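Local coordinates for penicillin-binding protein activator LpoA (Escherichia coli, PDB 6DR3) that regulates peptidoglycan synthesis from the outer membrane, being essential for penicillin-binding protein 1A and stimulating its transpeptidase activity in vitro, at residues N91-I96 and A107-A112. Residues are numbered along the deposited sequence; the frame is centred on the assembly and turned at random.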
loop_
_atom_site.group_PDB
_atom_site.type_symbol
_atom_site.label_atom_id
_atom_site.label_comp_id
_atom_site.label_asym_id
_atom_site.label_seq_id
_atom_site.Cartn_x
_atom_site.Cartn_y
_atom_site.Cartn_z
ATOM N N ASN A 91 -3.592 16.599 -1.547
ATOM C CA ASN A 91 -4.107 17.578 -0.593
ATOM C C ASN A 91 -4.919 16.905 0.506
ATOM O O ASN A 91 -4.801 17.265 1.683
ATOM C CB ASN A 91 -4.956 18.623 -1.318
ATOM C CG ASN A 91 -4.146 19.463 -2.286
ATOM O OD1 ASN A 91 -2.939 19.637 -2.118
ATOM N ND2 ASN A 91 -4.811 19.994 -3.307
ATOM N N LEU A 92 -5.754 15.929 0.143
ATOM C CA LEU A 92 -6.556 15.234 1.145
ATOM C C LEU A 92 -5.687 14.338 2.019
ATOM O O LEU A 92 -5.871 14.289 3.241
ATOM C CB LEU A 92 -7.654 14.415 0.465
ATOM C CG LEU A 92 -8.706 15.198 -0.324
ATOM C CD1 LEU A 92 -9.709 14.244 -0.956
ATOM C CD2 LEU A 92 -9.425 16.214 0.554
ATOM N N LEU A 93 -4.737 13.622 1.413
ATOM C CA LEU A 93 -3.851 12.757 2.186
ATOM C C LEU A 93 -3.099 13.545 3.252
ATOM O O LEU A 93 -2.911 13.061 4.375
ATOM C CB LEU A 93 -2.865 12.049 1.255
ATOM C CG LEU A 93 -3.388 10.811 0.523
ATOM C CD1 LEU A 93 -2.449 10.418 -0.608
ATOM C CD2 LEU A 93 -3.561 9.652 1.491
ATOM N N ALA A 94 -2.662 14.762 2.922
ATOM C CA ALA A 94 -1.894 15.561 3.870
ATOM C C ALA A 94 -2.704 15.929 5.104
ATOM O O ALA A 94 -2.120 16.267 6.140
ATOM C CB ALA A 94 -1.379 16.831 3.190
ATOM N N LYS A 95 -4.031 15.868 5.022
ATOM C CA LYS A 95 -4.904 16.223 6.132
ATOM C C LYS A 95 -5.309 15.019 6.976
ATOM O O LYS A 95 -6.167 15.157 7.853
ATOM C CB LYS A 95 -6.159 16.920 5.600
ATOM C CG LYS A 95 -5.885 18.233 4.884
ATOM C CD LYS A 95 -6.959 18.526 3.854
ATOM C CE LYS A 95 -6.779 19.900 3.234
ATOM N NZ LYS A 95 -7.840 20.188 2.230
ATOM N N ILE A 96 -4.718 13.852 6.734
ATOM C CA ILE A 96 -5.082 12.623 7.429
ATOM C C ILE A 96 -3.930 12.213 8.334
ATOM O O ILE A 96 -2.764 12.243 7.926
ATOM C CB ILE A 96 -5.427 11.496 6.435
ATOM C CG1 ILE A 96 -6.644 11.896 5.595
ATOM C CG2 ILE A 96 -5.694 10.187 7.181
ATOM C CD1 ILE A 96 -6.975 10.928 4.476
ATOM N N ALA A 107 -3.208 0.450 5.674
ATOM C CA ALA A 107 -2.683 -0.167 4.460
ATOM C C ALA A 107 -3.195 0.553 3.219
ATOM O O ALA A 107 -2.445 0.755 2.256
ATOM C CB ALA A 107 -3.061 -1.648 4.415
ATOM N N ARG A 108 -4.471 0.950 3.225
ATOM C CA ARG A 108 -5.023 1.695 2.097
ATOM C C ARG A 108 -4.506 3.127 2.068
ATOM O O ARG A 108 -4.316 3.695 0.985
ATOM C CB ARG A 108 -6.548 1.685 2.160
ATOM C CG ARG A 108 -7.172 0.336 1.845
ATOM C CD ARG A 108 -8.602 0.269 2.349
ATOM N NE ARG A 108 -9.430 1.344 1.804
ATOM C CZ ARG A 108 -10.578 1.753 2.340
ATOM N NH1 ARG A 108 -11.040 1.187 3.447
ATOM N NH2 ARG A 108 -11.263 2.738 1.772
ATOM N N TYR A 109 -4.286 3.730 3.237
ATOM C CA TYR A 109 -3.666 5.049 3.287
ATOM C C TYR A 109 -2.313 5.038 2.587
ATOM O O TYR A 109 -2.027 5.895 1.743
ATOM C CB TYR A 109 -3.521 5.502 4.743
ATOM C CG TYR A 109 -2.578 6.670 4.929
ATOM C CD1 TYR A 109 -3.032 7.978 4.834
ATOM C CD2 TYR A 109 -1.230 6.462 5.201
ATOM C CE1 TYR A 109 -2.172 9.047 5.004
ATOM C CE2 TYR A 109 -0.363 7.523 5.371
ATOM C CZ TYR A 109 -0.839 8.814 5.268
ATOM O OH TYR A 109 0.022 9.874 5.443
ATOM N N TRP A 110 -1.464 4.066 2.924
ATOM C CA TRP A 110 -0.150 3.994 2.295
ATOM C C TRP A 110 -0.248 3.600 0.828
ATOM O O TRP A 110 0.559 4.060 0.012
ATOM C CB TRP A 110 0.742 3.014 3.055
ATOM C CG TRP A 110 1.098 3.504 4.423
ATOM C CD1 TRP A 110 0.676 2.994 5.613
ATOM C CD2 TRP A 110 1.939 4.618 4.740
ATOM N NE1 TRP A 110 1.209 3.716 6.654
ATOM C CE2 TRP A 110 1.989 4.719 6.143
ATOM C CE3 TRP A 110 2.661 5.539 3.973
ATOM C CZ2 TRP A 110 2.731 5.702 6.796
ATOM C CZ3 TRP A 110 3.397 6.513 4.623
ATOM C CH2 TRP A 110 3.426 6.588 6.019
ATOM N N GLN A 111 -1.217 2.758 0.466
ATOM C CA GLN A 111 -1.413 2.455 -0.948
ATOM C C GLN A 111 -1.766 3.715 -1.727
ATOM O O GLN A 111 -1.326 3.893 -2.869
ATOM C CB GLN A 111 -2.500 1.396 -1.123
ATOM C CG GLN A 111 -2.609 0.867 -2.549
ATOM C CD GLN A 111 -1.370 0.104 -2.985
ATOM O OE1 GLN A 111 -0.856 -0.737 -2.249
ATOM N NE2 GLN A 111 -0.884 0.398 -4.184
ATOM N N ALA A 112 -2.559 4.605 -1.125
ATOM C CA ALA A 112 -2.872 5.873 -1.776
ATOM C C ALA A 112 -1.615 6.710 -1.973
ATOM O O ALA A 112 -1.445 7.356 -3.014
ATOM C CB ALA A 112 -3.907 6.644 -0.958
HETATM O O HOH W 1 -0.776 12.312 6.127
#
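Leu93 and Tyr109 meet where two successive helices of the TPR-like, all-helical amino-terminal domain of LpoA pack together: the turn at the end of helix 86-93, and the middle of helix 103-117. One methyl of the leucine does most of the work. CD2 lies 3.8 Å from Tyr109 CD1 and is equally near CE1, coming obliquely upon that side of the ring, and it also lies 3.9 Å from Ala112 CB. The other branch, CD1, rests against the backbone carbonyl of Ala112, 4.0 Å from its O. A forked side chain suits the place because one methyl can meet the ring while the other rests on the helix backbone, and Ala112, one helical turn after Tyr109, is small enough to let the leucine come close to the helix. Leu93 also touches Val77 of helix 66-82, which ties a third helix into the same apolar cluster.

The tyrosine has CG anti to its own backbone N (chi1 165°), which carries the ring across to the turn at the end of helix 86-93. This type I turn, from Leu93 to Ile96, is closed by Ile96 N bonding to Leu93 O at 3.1 Å. Ile96 adds its CG2 branch, 4.2 Å from Tyr109 CD1, a looser apolar touch beside the leucine's. Pro98 and Leu101 of the connecting loop also pack on the tyrosine. Tyrosine suits the place because its ring packs on apolar side chains while the hydroxyl at its tip can make a polar bond. That hydroxyl serves the turn through a bridging water: Tyr109 OH donates to it at 2.7 Å, and the water in turn gives its two hydrogens to Leu93 O, at 2.9 Å, and Ile96 O, at 2.7 Å.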